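Local atomic coordinates of MexT protein (Pseudomonas aeruginosa, PDB entry 6L33), a protein that acts as a LysR-type transcriptional activator of the MexEF-OprN efflux pump, probably by binding DNA, and is represented here by its regulatory domain. Residues D112-G115 against F116-E120; G92-T95 against L96-C100. All coordinates share one frame; numbering follows the deposited sequence.

Interaction 1 (D112-G115 against F116-E120). With SO4 (sulfate ion), chain G.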
# COMPACT_ATOMS: atom_id res chain seq x y z
N ASP B 112 -8.88 -9.87 8.51
CA ASP B 112 -10.03 -10.76 8.58
C ASP B 112 -10.14 -11.58 7.30
O ASP B 112 -9.86 -11.08 6.21
CB ASP B 112 -11.31 -9.97 8.82
CG ASP B 112 -12.39 -10.80 9.48
OD1 ASP B 112 -12.17 -12.01 9.70
OD2 ASP B 112 -13.47 -10.24 9.79
N LEU B 113 -10.55 -12.84 7.44
CA LEU B 113 -10.76 -13.70 6.29
C LEU B 113 -12.19 -13.67 5.78
O LEU B 113 -12.49 -14.33 4.78
CB LEU B 113 -10.36 -15.14 6.63
CG LEU B 113 -8.88 -15.44 6.40
CD1 LEU B 113 -8.55 -16.88 6.78
CD2 LEU B 113 -8.50 -15.17 4.95
N SER B 114 -13.07 -12.92 6.42
CA SER B 114 -14.44 -12.76 5.95
C SER B 114 -14.76 -11.27 5.86
O SER B 114 -14.13 -10.44 6.52
CB SER B 114 -15.44 -13.47 6.86
OG SER B 114 -15.11 -14.84 7.00
N GLY B 115 -15.74 -10.95 5.03
CA GLY B 115 -16.13 -9.57 4.83
C GLY B 115 -17.62 -9.39 4.73
O GLY B 115 -18.39 -10.27 5.13
N PHE B 116 -18.05 -8.24 4.20
CA PHE B 116 -19.48 -7.97 4.09
C PHE B 116 -20.15 -8.88 3.08
O PHE B 116 -21.32 -9.25 3.26
CB PHE B 116 -19.69 -6.51 3.72
CG PHE B 116 -19.39 -5.55 4.84
CD1 PHE B 116 -20.22 -5.47 5.94
CD2 PHE B 116 -18.27 -4.73 4.79
CE1 PHE B 116 -19.95 -4.59 6.97
CE2 PHE B 116 -17.99 -3.85 5.82
CZ PHE B 116 -18.83 -3.78 6.91
N VAL B 117 -19.44 -9.26 2.02
CA VAL B 117 -19.98 -10.23 1.06
C VAL B 117 -20.35 -11.52 1.77
O VAL B 117 -21.43 -12.09 1.56
CB VAL B 117 -18.98 -10.47 -0.08
CG1 VAL B 117 -19.30 -11.76 -0.82
CG2 VAL B 117 -18.97 -9.29 -1.04
N ASP B 118 -19.45 -12.01 2.63
CA ASP B 118 -19.73 -13.21 3.41
C ASP B 118 -20.92 -12.99 4.34
O ASP B 118 -21.74 -13.89 4.54
CB ASP B 118 -18.49 -13.61 4.21
CG ASP B 118 -17.27 -13.77 3.34
OD1 ASP B 118 -17.17 -14.81 2.65
OD2 ASP B 118 -16.42 -12.86 3.32
N GLU B 119 -21.02 -11.79 4.92
CA GLU B 119 -22.17 -11.47 5.77
C GLU B 119 -23.47 -11.52 4.97
O GLU B 119 -24.48 -12.05 5.45
CB GLU B 119 -21.96 -10.09 6.40
CG GLU B 119 -23.07 -9.63 7.33
CD GLU B 119 -22.79 -8.26 7.92
OE1 GLU B 119 -21.63 -8.01 8.33
OE2 GLU B 119 -23.72 -7.43 7.98
N GLU B 120 -23.45 -11.01 3.74
CA GLU B 120 -24.65 -11.01 2.92
C GLU B 120 -25.00 -12.41 2.43
O GLU B 120 -26.18 -12.79 2.43
CB GLU B 120 -24.48 -10.05 1.74
CG GLU B 120 -25.71 -9.91 0.85
CD GLU B 120 -26.90 -9.26 1.56
OE1 GLU B 120 -28.02 -9.33 1.02
OE2 GLU B 120 -26.71 -8.68 2.65
S SO4 G . -16.04 -6.95 1.36
O1 SO4 G . -15.94 -6.60 2.77
O2 SO4 G . -16.46 -8.35 1.23
O3 SO4 G . -17.02 -6.08 0.71
O4 SO4 G . -14.74 -6.78 0.72
O HOH W 1 -15.08 -16.02 4.36
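G115 and D118 meet at the N terminus of helix 116-123, where G115 is the N-cap residue and the aspartate three positions on turns back to hold its backbone. D118 OD2 takes the amide N of G115 at 2.7 Å, meeting it on the anti side of the carboxylate and 17° out of its plane. Aspartate suits the place because its short side chain, with CG beside its own backbone N (chi1 -54°), carries the carboxylate straight back over the first turn. The first helical bond follows, E119 N to G115 O at 3.0 Å. This is the close-packed part: the same OD2 lies 3.3 Å from S114 CA, and the salt bridge from D118 OD1 to R128 fixes the carboxylate from its other oxygen.

The solvent side is looser. S114 sends only CB to within 3.7 Å of D118 OD2, while its hydroxyl shares a hydrogen bond with a water, which donates to L113 O and, weakly, to D118 OD1.

Glycine at 115 has no side chain to stand in the way of a sulfate, probably from the crystallisation liquor, which sits at the helix start, its O1 3.6 Å from G115 CA. Two backbone amides that begin the helix point to this anion, and the positive end of the helix dipole probably helps hold it. V117 adds carbon contact from CB and CG2. F116 N gives a hydrogen bond to sulfate O1 at 3.0 Å, and V117 N gives a nearly straight one, 169° at the hydrogen, to sulfate O2.

Interaction 2 (G92-T95 against L96-C100)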
# COMPACT_ATOMS: atom_id res chain seq x y z
N GLY B 92 -18.80 -15.75 -20.66
CA GLY B 92 -20.03 -15.58 -19.91
C GLY B 92 -19.80 -14.99 -18.53
O GLY B 92 -18.74 -15.15 -17.92
N GLN B 93 -20.82 -14.31 -18.04
CA GLN B 93 -20.77 -13.72 -16.71
C GLN B 93 -20.94 -14.81 -15.65
O GLN B 93 -21.57 -15.84 -15.88
CB GLN B 93 -21.85 -12.65 -16.54
CG GLN B 93 -21.54 -11.35 -17.26
CD GLN B 93 -22.12 -10.13 -16.56
OE1 GLN B 93 -22.08 -10.03 -15.33
NE2 GLN B 93 -22.65 -9.20 -17.34
N LEU B 94 -20.35 -14.56 -14.48
CA LEU B 94 -20.47 -15.50 -13.38
C LEU B 94 -21.90 -15.50 -12.84
O LEU B 94 -22.47 -14.43 -12.58
CB LEU B 94 -19.49 -15.14 -12.26
CG LEU B 94 -18.00 -15.18 -12.59
CD1 LEU B 94 -17.20 -14.52 -11.48
CD2 LEU B 94 -17.54 -16.61 -12.82
N THR B 95 -22.47 -16.68 -12.68
CA THR B 95 -23.70 -16.81 -11.92
C THR B 95 -23.38 -16.84 -10.42
O THR B 95 -22.22 -16.93 -10.01
CB THR B 95 -24.46 -18.09 -12.30
OG1 THR B 95 -23.69 -19.23 -11.90
CG2 THR B 95 -24.69 -18.14 -13.80
N LEU B 96 -24.44 -16.77 -9.61
CA LEU B 96 -24.25 -16.88 -8.17
C LEU B 96 -23.59 -18.20 -7.81
O LEU B 96 -22.71 -18.25 -6.94
CB LEU B 96 -25.60 -16.74 -7.46
CG LEU B 96 -25.58 -16.87 -5.93
CD1 LEU B 96 -24.64 -15.85 -5.31
CD2 LEU B 96 -26.98 -16.73 -5.37
N ASP B 97 -23.98 -19.29 -8.48
CA ASP B 97 -23.36 -20.59 -8.23
C ASP B 97 -21.88 -20.57 -8.57
O ASP B 97 -21.05 -21.06 -7.79
CB ASP B 97 -24.08 -21.68 -9.03
CG ASP B 97 -25.36 -22.15 -8.38
OD1 ASP B 97 -25.51 -21.98 -7.15
OD2 ASP B 97 -26.23 -22.69 -9.10
N ASP B 98 -21.53 -20.03 -9.74
CA ASP B 98 -20.12 -19.88 -10.09
C ASP B 98 -19.37 -19.08 -9.04
O ASP B 98 -18.26 -19.44 -8.64
CB ASP B 98 -19.97 -19.19 -11.45
CG ASP B 98 -20.63 -19.94 -12.58
OD1 ASP B 98 -20.84 -21.17 -12.45
OD2 ASP B 98 -20.93 -19.30 -13.62
N TYR B 99 -19.97 -17.98 -8.58
CA TYR B 99 -19.32 -17.10 -7.62
C TYR B 99 -19.01 -17.84 -6.32
O TYR B 99 -17.89 -17.76 -5.80
CB TYR B 99 -20.22 -15.89 -7.35
CG TYR B 99 -19.60 -14.83 -6.47
CD1 TYR B 99 -18.85 -13.80 -7.02
CD2 TYR B 99 -19.78 -14.86 -5.09
CE1 TYR B 99 -18.30 -12.83 -6.21
CE2 TYR B 99 -19.23 -13.89 -4.28
CZ TYR B 99 -18.49 -12.88 -4.85
OH TYR B 99 -17.94 -11.91 -4.04
N CYS B 100 -19.99 -18.57 -5.80
CA CYS B 100 -19.82 -19.26 -4.53
C CYS B 100 -18.86 -20.44 -4.62
O CYS B 100 -18.33 -20.87 -3.59
CB CYS B 100 -21.18 -19.74 -4.02
SG CYS B 100 -22.17 -18.44 -3.25
O HOH W 2 -20.11 -18.28 -16.21
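T95 and D98 exchange bonds in both directions, each side chain accepting from the other's backbone amide: a capping box at the start of helix 96-101. T95 OG1 receives the amide of D98 at 3.2 Å along an almost straight line, 174° at the hydrogen. The hydroxyl gets there by standing between the backbone N and the carbonyl carbon of its own residue (chi1 67°), which turns it toward the first turn of the helix. In return D98 OD2 accepts from T95 N, also at 3.2 Å, but the amide comes from above the carboxylate plane, 45° out of it. Threonine and aspartate suit the two places because each carries an acceptor oxygen on a short side chain, able to reach the backbone N of a residue three positions away. T95 O then takes Y99 N at 2.9 Å, the first main-chain bond of the helix. On the outer side a water lies between Q93 O and D98 OD2.

Beneath the polar cap, L94 CD2 rests against D98 CB at 3.8 Å, so that the aspartate's methylene borders the buried leucine. L94 reaches inward to I84 of strand 82-86 and I150 of strand 150-154, a buried place that suits leucine's apolar side chain. Y99 goes the same way, its OH hydrogen-bonded to T152 OG1 of strand 150-154, whereas L96 and C100 pack on L121 of helix 116-123.

In the fold
Along the chain the two contacts come in series, neither nested nor crossed. Interaction 2 is the earlier: it closes the loop after strand 82-86 and starts helix 96-101. Strand 103-107 follows, then the loop that interaction 1 ends as helix 116-123 begins, ahead of strand 129-134. Both therefore lie in the lobe built on the mixed sheet that contains strands 82-86, 103-107, 129-134 and 150-154 of this LysR substrate-binding domain, a member of the periplasmic binding protein clan. Their centres are about 17 Å apart, yet they touch where V117 CG1 packs on Y99 OH at 3.5 Å. From the loop of interaction 1, L113 also packs on V40 of the second subunit.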